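Local atomic coordinates of histidine triad (HIT) protein (Clostridium difficile, PDB entry 4EGU), a protein that binds zinc and guanosine-5'-monophosphate and probably hydrolyses or transfers nucleotidyl groups through a histidine intermediate. Residues I41-K46 with V68-I73; K47-L52 with M60-H65; S64-V69 with K99-H104. One frame throughout, in Å; residues are numbered along the deposited sequence.

Contact 1. Residues I41-K46 with V68-I73; sequences ILVVPK and VVINKI
V43 carries this contact between a central strand of the HIT-fold sheet and the helix packed against it, dividing its two methyls between neighbouring helix residues. CG1, anti to the backbone N (chi1 -172°), meets V69 CG1 at 4.0 Å, the two side chains overlapping alongside and pointing opposite ways. The other branch, V43 CG2, comes to 4.1 Å from I70 CG1, where the two side chains meet at a slant. Although the first bond of the I70 side chain does not aim at the strand, its CG1 arm swings round to make this touch. Two residues earlier on the strand, I41 also faces the helix, while L42 between them turns to the opposite side of the sheet and borders the nucleotide pocket. Strand and helix segments run roughly antiparallel, at 147°, with axes 9.9 Å apart, and no hydrogen bond links them; the interface is wholly aliphatic and buried. Main-chain bonding of I41 to I105 ties the strand to its neighbour 103-107, and that of L42 to F30 and V44 to L28 ties it to 27-31. The packing continues past the contact through V69 and I73, which touch Y22 of the edge strand 20-23. At the I41 end, the delta methyl extends toward the helix, so that I41 CD1 lies 3.9 Å from I73 CG2.

Contact 2. Residues K47-L52 with M60-H65; sequences KHYDSL and MDIVSH. With ZN (zinc ion), chain D.
L52 packs most closely here, its CD1 lying 4.0 Å from the sulfur SD of M60 and 4.4 Å from CG2 of V63. The M60 side chain starts out away from the loop but is bent at both chi2 (62°) and chi3 (70°), which folds the thioether back square to L52. Y49 makes a thinner contact: its ring carbon CE2 stands 4.3 Å from CG2 of I62, approached obliquely, while its hydroxyl is hydrogen-bonded to E59. The loop 47-52 thus joins the end of strand 39-45 to the side of helix 61-77 near its first turns, in the region of this HIT protein that also holds a zinc ligand and part of the dimer interface. L52 and V63 both pack on H67 of the second subunit, so the tight apolar end is closed from across the dimer. Away from the helix, the loop turns polar and more open to solvent. There H48, with its ring swung out anti to the backbone N (chi1 -178°), binds zinc through ND1 at 2.0 Å, alongside C6, C9 and H100. The other ring nitrogen, H48 NE2, donates in the ring plane to D50 OD1 at 2.8 Å, so zinc and carboxylate together hold the ring's rotation.

Contact 3. Residues S64-V69 with K99-H104; sequences SHIHVV and KHLHYH. With ZN (zinc ion), chain D; 5GP (guanosine-5'-monophosphate), chain C.
The histidine triad motif, H100 to H104, alternates between two sides: L101 and Y103 pack on helix 61-77, whereas H102 and H104 reach the nucleotide phosphate. On the helix side, I66 bridges L101 and Y103. Its CG2 sits 3.9 Å from Y103 CD1, with the two side chains set roughly perpendicular, and its CD1 touches CD2 of L101. H67 turns a ring edge toward the face of Y103 in an offset edge-to-face pair, planes at 74°, in which H67 CE1 comes to 3.8 Å from Y103 CE2. The hydrogen bond from H67 ND1 to V63 O, one turn back on the helix, steadies the imidazole in that pose.

On the pocket side, the first torsion of H102 (chi1 59°) tucks the ring back over its own backbone, within reach of H100 O. Its ND1 donates to H100 O at 2.7 Å, nearly straight and in the ring plane, and its NE2 donates to O3P of guanosine-5'-monophosphate at 2.6 Å. H104 NE2 gives the same oxygen a second bond, 3.0 Å long, while its ND1 is paired with H40. H100 itself binds zinc through ND1 at 2.1 Å and anchors NE2 on P45 O, linking the start of the motif to the metal site.

With ND1 committed to a carbonyl, H102 presents NE2 to the phosphate, and this is the nitrogen expected to carry the nucleotidyl group in the predicted tele-histidine intermediate. Two N-H groups converging on O3P probably stabilise its negative charge.

All three contacts use helix 61-77: contacts 2 and 3 share S64 and H65, and contacts 3 and 1 share V68 and V69, so they follow one another along it. Between neighbouring strands, contacts 1 and 3 are joined where V43 N lies 2.9 Å from Y103 O, a probable hydrogen bond. Y49 O and L101 N, 2.8 Å apart, similarly connect contact 2 to contact 3. Zinc binds H48 of contact 2 and H100 of contact 3. Contact 3 supplies two histidine bonds to the nucleotide's phosphate, with L42 of contact 1 touching the nucleotide, whereas the side chain of L52 in contact 2 stays about 11 Å from it.

Contact 1. Residues I41-K46 with V68-I73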
loop_
_atom_site.group_PDB
_atom_site.type_symbol
_atom_site.label_atom_id
_atom_site.label_comp_id
_atom_site.label_asym_id
_atom_site.label_seq_id
_atom_site.Cartn_x
_atom_site.Cartn_y
_atom_site.Cartn_z
ATOM N N ILE A 41 -10.665 -2.114 -7.061
ATOM C CA ILE A 41 -10.059 -3.297 -7.637
ATOM C C ILE A 41 -9.204 -3.979 -6.577
ATOM O O ILE A 41 -8.483 -3.315 -5.847
ATOM C CB ILE A 41 -9.209 -2.888 -8.862
ATOM C CG1 ILE A 41 -10.103 -2.298 -9.956
ATOM C CG2 ILE A 41 -8.406 -4.072 -9.385
ATOM C CD1 ILE A 41 -9.353 -1.462 -10.990
ATOM N N LEU A 42 -9.303 -5.301 -6.508
ATOM C CA LEU A 42 -8.470 -6.110 -5.622
ATOM C C LEU A 42 -7.378 -6.758 -6.464
ATOM O O LEU A 42 -7.664 -7.374 -7.483
ATOM C CB LEU A 42 -9.302 -7.199 -4.959
ATOM C CG LEU A 42 -10.316 -6.679 -3.967
ATOM C CD1 LEU A 42 -11.403 -7.694 -3.672
ATOM C CD2 LEU A 42 -9.597 -6.350 -2.663
ATOM N N VAL A 43 -6.131 -6.640 -6.006
ATOM C CA VAL A 43 -4.997 -7.247 -6.675
ATOM C C VAL A 43 -4.420 -8.296 -5.742
ATOM O O VAL A 43 -4.071 -7.975 -4.602
ATOM C CB VAL A 43 -3.909 -6.209 -7.049
ATOM C CG1 VAL A 43 -2.853 -6.864 -7.907
ATOM C CG2 VAL A 43 -4.523 -5.023 -7.789
ATOM N N VAL A 44 -4.362 -9.553 -6.183
ATOM C CA VAL A 44 -3.961 -10.664 -5.302
ATOM C C VAL A 44 -2.952 -11.574 -5.973
ATOM O O VAL A 44 -3.043 -11.823 -7.186
ATOM C CB VAL A 44 -5.114 -11.556 -4.822
ATOM C CG1 VAL A 44 -6.223 -10.703 -4.285
ATOM C CG2 VAL A 44 -5.630 -12.480 -5.940
ATOM N N PRO A 45 -2.001 -12.099 -5.192
ATOM C CA PRO A 45 -1.204 -13.189 -5.726
ATOM C C PRO A 45 -2.082 -14.414 -5.849
ATOM O O PRO A 45 -2.987 -14.630 -5.052
ATOM C CB PRO A 45 -0.131 -13.408 -4.649
ATOM C CG PRO A 45 -0.791 -12.979 -3.392
ATOM C CD PRO A 45 -1.756 -11.908 -3.752
ATOM N N LYS A 46 -1.783 -15.252 -6.821
ATOM C CA LYS A 46 -2.417 -16.559 -6.894
ATOM C C LYS A 46 -1.977 -17.449 -5.725
ATOM O O LYS A 46 -2.780 -18.220 -5.204
ATOM C CB LYS A 46 -2.127 -17.208 -8.249
ATOM C CG LYS A 46 -2.843 -16.489 -9.375
ATOM C CD LYS A 46 -2.554 -17.080 -10.748
ATOM C CE LYS A 46 -3.511 -16.492 -11.772
ATOM N NZ LYS A 46 -3.283 -17.039 -13.119
ATOM N N VAL A 68 3.647 -3.111 -9.984
ATOM C CA VAL A 68 3.708 -2.970 -11.434
ATOM C C VAL A 68 2.303 -3.176 -12.032
ATOM O O VAL A 68 1.882 -2.418 -12.908
ATOM C CB VAL A 68 4.734 -3.942 -12.048
ATOM C CG1 VAL A 68 4.595 -3.969 -13.574
ATOM C CG2 VAL A 68 6.137 -3.537 -11.623
ATOM N N VAL A 69 1.591 -4.196 -11.554
ATOM C CA VAL A 69 0.233 -4.465 -12.020
ATOM C C VAL A 69 -0.698 -3.278 -11.736
ATOM O O VAL A 69 -1.464 -2.884 -12.614
ATOM C CB VAL A 69 -0.280 -5.783 -11.426
ATOM C CG1 VAL A 69 -1.772 -5.968 -11.687
ATOM C CG2 VAL A 69 0.540 -6.950 -11.974
ATOM N N ILE A 70 -0.623 -2.724 -10.527
ATOM C CA ILE A 70 -1.445 -1.566 -10.195
ATOM C C ILE A 70 -1.199 -0.442 -11.205
ATOM O O ILE A 70 -2.147 0.145 -11.727
ATOM C CB ILE A 70 -1.147 -1.105 -8.751
ATOM C CG1 ILE A 70 -1.680 -2.128 -7.749
ATOM C CG2 ILE A 70 -1.715 0.294 -8.499
ATOM C CD1 ILE A 70 -1.219 -1.910 -6.318
ATOM N N ASN A 71 0.064 -0.127 -11.458
ATOM C CA ASN A 71 0.379 0.961 -12.371
ATOM C C ASN A 71 -0.077 0.635 -13.808
ATOM O O ASN A 71 -0.532 1.531 -14.523
ATOM C CB ASN A 71 1.855 1.312 -12.353
ATOM C CG ASN A 71 2.223 2.231 -11.216
ATOM O OD1 ASN A 71 1.391 2.610 -10.379
ATOM N ND2 ASN A 71 3.485 2.622 -11.196
ATOM N N LYS A 72 0.030 -0.628 -14.222
ATOM C CA LYS A 72 -0.431 -1.012 -15.558
ATOM C C LYS A 72 -1.931 -0.799 -15.694
ATOM O O LYS A 72 -2.400 -0.345 -16.747
ATOM C CB LYS A 72 -0.077 -2.474 -15.843
ATOM C CG LYS A 72 1.387 -2.680 -16.194
ATOM C CD LYS A 72 1.725 -4.127 -16.479
ATOM C CE LYS A 72 3.052 -4.278 -17.203
ATOM N NZ LYS A 72 3.031 -3.627 -18.521
ATOM N N ILE A 73 -2.693 -1.158 -14.664
ATOM C CA ILE A 73 -4.130 -0.968 -14.681
ATOM C C ILE A 73 -4.448 0.527 -14.707
ATOM O O ILE A 73 -5.288 0.978 -15.492
ATOM C CB ILE A 73 -4.789 -1.677 -13.483
ATOM C CG1 ILE A 73 -4.618 -3.195 -13.549
ATOM C CG2 ILE A 73 -6.267 -1.315 -13.375
ATOM C CD1 ILE A 73 -4.930 -3.891 -12.231
#

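Contact 2. Residues K47-L52 with M60-H65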
loop_
_atom_site.group_PDB
_atom_site.type_symbol
_atom_site.label_atom_id
_atom_site.label_comp_id
_atom_site.label_asym_id
_atom_site.label_seq_id
_atom_site.Cartn_x
_atom_site.Cartn_y
_atom_site.Cartn_z
ATOM N N LYS A 47 -0.716 -17.329 -5.310
ATOM C CA LYS A 47 -0.214 -18.013 -4.120
ATOM C C LYS A 47 -0.869 -17.416 -2.876
ATOM O O LYS A 47 -0.998 -16.199 -2.751
ATOM C CB LYS A 47 1.310 -17.870 -4.015
ATOM C CG LYS A 47 1.913 -18.477 -2.756
ATOM C CD LYS A 47 3.451 -18.478 -2.782
ATOM C CE LYS A 47 4.065 -18.979 -1.472
ATOM N NZ LYS A 47 3.731 -20.393 -1.218
ATOM N N HIS A 48 -1.283 -18.262 -1.948
ATOM C CA HIS A 48 -1.865 -17.811 -0.690
ATOM C C HIS A 48 -0.802 -17.451 0.346
ATOM O O HIS A 48 0.022 -18.277 0.741
ATOM C CB HIS A 48 -2.756 -18.925 -0.117
ATOM C CG HIS A 48 -3.435 -18.542 1.151
ATOM N ND1 HIS A 48 -4.755 -18.137 1.214
ATOM C CD2 HIS A 48 -2.944 -18.453 2.408
ATOM C CE1 HIS A 48 -5.044 -17.834 2.466
ATOM N NE2 HIS A 48 -3.963 -18.009 3.206
ATOM N N TYR A 49 -0.867 -16.205 0.803
ATOM C CA TYR A 49 -0.212 -15.731 2.014
ATOM C C TYR A 49 -1.317 -15.182 2.902
ATOM O O TYR A 49 -2.210 -14.489 2.405
ATOM C CB TYR A 49 0.765 -14.582 1.727
ATOM C CG TYR A 49 1.942 -14.925 0.905
ATOM C CD1 TYR A 49 3.076 -15.473 1.508
ATOM C CD2 TYR A 49 1.977 -14.620 -0.439
ATOM C CE1 TYR A 49 4.197 -15.745 0.784
ATOM C CE2 TYR A 49 3.096 -14.901 -1.177
ATOM C CZ TYR A 49 4.207 -15.458 -0.562
ATOM O OH TYR A 49 5.324 -15.721 -1.319
ATOM N N ASP A 50 -1.279 -15.438 4.207
ATOM C CA ASP A 50 -2.374 -15.007 5.048
ATOM C C ASP A 50 -2.471 -13.469 5.126
ATOM O O ASP A 50 -3.553 -12.927 5.273
ATOM C CB ASP A 50 -2.225 -15.536 6.486
ATOM C CG ASP A 50 -2.374 -17.042 6.625
ATOM O OD1 ASP A 50 -2.901 -17.711 5.729
ATOM O OD2 ASP A 50 -1.972 -17.557 7.695
ATOM N N SER A 51 -1.325 -12.789 5.074
ATOM C CA SER A 51 -1.238 -11.338 5.266
ATOM C C SER A 51 0.176 -10.892 4.938
ATOM O O SER A 51 1.071 -11.709 4.751
ATOM C CB SER A 51 -1.544 -10.942 6.712
ATOM O OG SER A 51 -0.460 -11.236 7.567
ATOM N N LEU A 52 0.381 -9.577 4.928
ATOM C CA LEU A 52 1.684 -9.004 4.652
ATOM C C LEU A 52 2.782 -9.525 5.586
ATOM O O LEU A 52 3.912 -9.762 5.162
ATOM C CB LEU A 52 1.576 -7.471 4.724
ATOM C CG LEU A 52 2.858 -6.695 4.543
ATOM C CD1 LEU A 52 3.508 -6.958 3.216
ATOM C CD2 LEU A 52 2.555 -5.215 4.708
ATOM N N MET A 60 9.388 -10.913 -0.874
ATOM C CA MET A 60 8.657 -9.653 -0.919
ATOM C C MET A 60 8.549 -9.087 -2.322
ATOM O O MET A 60 7.766 -8.193 -2.547
ATOM C CB MET A 60 9.283 -8.625 0.034
ATOM C CG MET A 60 8.314 -7.522 0.473
ATOM S SD MET A 60 6.893 -8.087 1.395
ATOM C CE MET A 60 7.659 -8.568 2.929
ATOM N N ASP A 61 9.263 -9.646 -3.282
ATOM C CA ASP A 61 9.113 -9.241 -4.661
ATOM C C ASP A 61 7.685 -9.423 -5.179
ATOM O O ASP A 61 7.312 -8.768 -6.147
ATOM C CB ASP A 61 10.127 -9.939 -5.582
ATOM C CG ASP A 61 10.123 -11.466 -5.463
ATOM O OD1 ASP A 61 9.317 -12.056 -4.711
ATOM O OD2 ASP A 61 10.962 -12.087 -6.148
ATOM N N ILE A 62 6.865 -10.271 -4.548
ATOM C CA ILE A 62 5.476 -10.352 -4.988
ATOM C C ILE A 62 4.800 -8.992 -4.830
ATOM O O ILE A 62 3.924 -8.628 -5.625
ATOM C CB ILE A 62 4.712 -11.486 -4.270
ATOM C CG1 ILE A 62 3.325 -11.688 -4.889
ATOM C CG2 ILE A 62 4.587 -11.234 -2.786
ATOM C CD1 ILE A 62 3.313 -12.029 -6.370
ATOM N N VAL A 63 5.188 -8.227 -3.810
ATOM C CA VAL A 63 4.611 -6.896 -3.603
ATOM C C VAL A 63 5.055 -5.929 -4.717
ATOM O O VAL A 63 4.251 -5.113 -5.181
ATOM C CB VAL A 63 4.928 -6.369 -2.190
ATOM C CG1 VAL A 63 4.419 -4.949 -2.010
ATOM C CG2 VAL A 63 4.305 -7.290 -1.146
ATOM N N SER A 64 6.301 -6.000 -5.167
ATOM C CA SER A 64 6.723 -5.166 -6.278
ATOM C C SER A 64 5.948 -5.543 -7.553
ATOM O O SER A 64 5.510 -4.654 -8.283
ATOM C CB SER A 64 8.224 -5.179 -6.471
ATOM O OG SER A 64 8.679 -6.444 -6.712
ATOM N N HIS A 65 5.756 -6.841 -7.789
ATOM C CA HIS A 65 5.011 -7.229 -8.965
ATOM C C HIS A 65 3.558 -6.730 -8.886
ATOM O O HIS A 65 3.028 -6.232 -9.890
ATOM C CB HIS A 65 5.069 -8.726 -9.210
ATOM C CG HIS A 65 4.480 -9.095 -10.531
ATOM N ND1 HIS A 65 4.931 -8.586 -11.735
ATOM C CD2 HIS A 65 3.422 -9.876 -10.829
ATOM C CE1 HIS A 65 4.197 -9.081 -12.718
ATOM N NE2 HIS A 65 3.279 -9.876 -12.193
HETATM ZN ZN ZN D . -6.154 -17.913 -0.267
#

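Contact 3. Residues S64-V69 with K99-H104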
loop_
_atom_site.group_PDB
_atom_site.type_symbol
_atom_site.label_atom_id
_atom_site.label_comp_id
_atom_site.label_asym_id
_atom_site.label_seq_id
_atom_site.Cartn_x
_atom_site.Cartn_y
_atom_site.Cartn_z
ATOM N N SER A 64 6.301 -6.000 -5.167
ATOM C CA SER A 64 6.723 -5.166 -6.278
ATOM C C SER A 64 5.948 -5.543 -7.553
ATOM O O SER A 64 5.510 -4.654 -8.283
ATOM C CB SER A 64 8.224 -5.179 -6.471
ATOM O OG SER A 64 8.679 -6.444 -6.712
ATOM N N HIS A 65 5.756 -6.841 -7.789
ATOM C CA HIS A 65 5.011 -7.229 -8.965
ATOM C C HIS A 65 3.558 -6.730 -8.886
ATOM O O HIS A 65 3.028 -6.232 -9.890
ATOM C CB HIS A 65 5.069 -8.726 -9.210
ATOM C CG HIS A 65 4.480 -9.095 -10.531
ATOM N ND1 HIS A 65 4.931 -8.586 -11.735
ATOM C CD2 HIS A 65 3.422 -9.876 -10.829
ATOM C CE1 HIS A 65 4.197 -9.081 -12.718
ATOM N NE2 HIS A 65 3.279 -9.876 -12.193
ATOM N N ILE A 66 2.942 -6.838 -7.716
ATOM C CA ILE A 66 1.617 -6.292 -7.530
ATOM C C ILE A 66 1.573 -4.806 -7.880
ATOM O O ILE A 66 0.609 -4.341 -8.481
ATOM C CB ILE A 66 1.137 -6.581 -6.101
ATOM C CG1 ILE A 66 0.737 -8.065 -5.981
ATOM C CG2 ILE A 66 0.020 -5.648 -5.665
ATOM C CD1 ILE A 66 0.477 -8.521 -4.540
ATOM N N HIS A 67 2.601 -4.052 -7.485
ATOM C CA HIS A 67 2.637 -2.620 -7.783
ATOM C C HIS A 67 2.855 -2.307 -9.269
ATOM O O HIS A 67 2.290 -1.337 -9.765
ATOM C CB HIS A 67 3.632 -1.904 -6.891
ATOM C CG HIS A 67 3.091 -1.655 -5.507
ATOM N ND1 HIS A 67 2.934 -2.629 -4.552
ATOM C CD2 HIS A 67 2.602 -0.522 -4.944
ATOM C CE1 HIS A 67 2.389 -2.084 -3.464
ATOM N NE2 HIS A 67 2.182 -0.803 -3.675
ATOM N N VAL A 68 3.647 -3.111 -9.984
ATOM C CA VAL A 68 3.708 -2.970 -11.434
ATOM C C VAL A 68 2.303 -3.176 -12.032
ATOM O O VAL A 68 1.882 -2.418 -12.908
ATOM C CB VAL A 68 4.734 -3.942 -12.048
ATOM C CG1 VAL A 68 4.595 -3.969 -13.574
ATOM C CG2 VAL A 68 6.137 -3.537 -11.623
ATOM N N VAL A 69 1.591 -4.196 -11.554
ATOM C CA VAL A 69 0.233 -4.465 -12.020
ATOM C C VAL A 69 -0.698 -3.278 -11.736
ATOM O O VAL A 69 -1.464 -2.884 -12.614
ATOM C CB VAL A 69 -0.280 -5.783 -11.426
ATOM C CG1 VAL A 69 -1.772 -5.968 -11.687
ATOM C CG2 VAL A 69 0.540 -6.950 -11.974
ATOM N N LYS A 99 -8.335 -13.297 4.629
ATOM C CA LYS A 99 -6.961 -13.568 5.034
ATOM C C LYS A 99 -6.191 -14.240 3.890
ATOM O O LYS A 99 -5.679 -15.363 4.009
ATOM C CB LYS A 99 -6.940 -14.384 6.336
ATOM C CG LYS A 99 -7.484 -13.612 7.534
ATOM C CD LYS A 99 -7.464 -14.471 8.788
ATOM C CE LYS A 99 -8.067 -13.755 9.988
ATOM N NZ LYS A 99 -8.062 -14.609 11.216
ATOM N N HIS A 100 -6.094 -13.496 2.794
ATOM C CA HIS A 100 -5.300 -13.844 1.619
ATOM C C HIS A 100 -4.761 -12.511 1.119
ATOM O O HIS A 100 -5.565 -11.631 0.804
ATOM C CB HIS A 100 -6.171 -14.515 0.543
ATOM C CG HIS A 100 -5.457 -14.884 -0.716
ATOM N ND1 HIS A 100 -5.451 -16.183 -1.200
ATOM C CD2 HIS A 100 -4.826 -14.117 -1.636
ATOM C CE1 HIS A 100 -4.813 -16.188 -2.354
ATOM N NE2 HIS A 100 -4.435 -14.951 -2.644
ATOM N N LEU A 101 -3.434 -12.351 1.053
ATOM C CA LEU A 101 -2.816 -11.082 0.667
ATOM C C LEU A 101 -3.558 -10.424 -0.483
ATOM O O LEU A 101 -3.744 -11.003 -1.560
ATOM C CB LEU A 101 -1.365 -11.265 0.234
ATOM C CG LEU A 101 -0.586 -9.959 0.025
ATOM C CD1 LEU A 101 -0.240 -9.305 1.372
ATOM C CD2 LEU A 101 0.632 -10.196 -0.803
ATOM N N HIS A 102 -3.906 -9.167 -0.302
ATOM C CA HIS A 102 -4.567 -8.403 -1.348
ATOM C C HIS A 102 -4.317 -6.933 -1.150
ATOM O O HIS A 102 -4.214 -6.457 -0.022
ATOM C CB HIS A 102 -6.117 -8.673 -1.325
ATOM C CG HIS A 102 -6.793 -8.326 -0.027
ATOM N ND1 HIS A 102 -6.830 -9.220 1.007
ATOM C CD2 HIS A 102 -7.464 -7.224 0.402
ATOM C CE1 HIS A 102 -7.479 -8.689 2.035
ATOM N NE2 HIS A 102 -7.883 -7.481 1.689
ATOM N N TYR A 103 -4.280 -6.217 -2.258
ATOM C CA TYR A 103 -4.213 -4.778 -2.263
ATOM C C TYR A 103 -5.478 -4.233 -2.888
ATOM O O TYR A 103 -5.924 -4.706 -3.922
ATOM C CB TYR A 103 -2.977 -4.286 -3.042
ATOM C CG TYR A 103 -1.716 -4.458 -2.241
ATOM C CD1 TYR A 103 -1.160 -5.697 -1.996
ATOM C CD2 TYR A 103 -1.122 -3.364 -1.639
ATOM C CE1 TYR A 103 -0.015 -5.823 -1.192
ATOM C CE2 TYR A 103 0.023 -3.479 -0.844
ATOM C CZ TYR A 103 0.559 -4.707 -0.627
ATOM O OH TYR A 103 1.656 -4.857 0.176
ATOM N N HIS A 104 -6.036 -3.213 -2.256
ATOM C CA HIS A 104 -7.143 -2.451 -2.815
ATOM C C HIS A 104 -6.598 -1.290 -3.630
ATOM O O HIS A 104 -5.729 -0.558 -3.151
ATOM C CB HIS A 104 -7.996 -1.843 -1.703
ATOM C CG HIS A 104 -8.629 -2.808 -0.762
ATOM N ND1 HIS A 104 -9.955 -3.164 -0.875
ATOM C CD2 HIS A 104 -8.146 -3.393 0.371
ATOM C CE1 HIS A 104 -10.237 -3.988 0.121
ATOM N NE2 HIS A 104 -9.167 -4.136 0.892
HETATM ZN ZN ZN D . -6.154 -17.913 -0.267
HETATM P P 5GP C . -10.559 -6.629 3.459
HETATM O O1P 5GP C . -11.518 -5.812 4.296
HETATM O O2P 5GP C . -10.316 -8.037 3.925
HETATM O O3P 5GP C . -9.284 -5.915 3.296
HETATM O "O5'" 5GP C . -11.088 -6.631 1.981
HETATM C "C5'" 5GP C . -11.770 -7.752 1.468
HETATM C "C4'" 5GP C . -12.629 -7.335 0.331
HETATM O "O4'" 5GP C . -13.093 -8.507 -0.345
HETATM C "C3'" 5GP C . -13.873 -6.541 0.734
HETATM O "O3'" 5GP C . -13.785 -5.206 0.229
HETATM C "C2'" 5GP C . -15.037 -7.307 0.061
HETATM O "O2'" 5GP C . -16.029 -6.498 -0.540
HETATM C "C1'" 5GP C . -14.313 -8.206 -0.951
HETATM N N9 5GP C . -14.981 -9.468 -1.233
HETATM C C8 5GP C . -15.378 -10.351 -0.297
HETATM N N7 5GP C . -15.917 -11.435 -0.887
HETATM C C5 5GP C . -15.840 -11.233 -2.219
HETATM C C6 5GP C . -16.237 -11.999 -3.304
HETATM O O6 5GP C . -16.803 -13.130 -3.198
HETATM N N1 5GP C . -15.977 -11.461 -4.506
HETATM C C2 5GP C . -15.378 -10.254 -4.681
HETATM N N2 5GP C . -15.186 -9.835 -5.942
HETATM N N3 5GP C . -14.989 -9.474 -3.661
HETATM C C4 5GP C . -15.229 -9.988 -2.434
#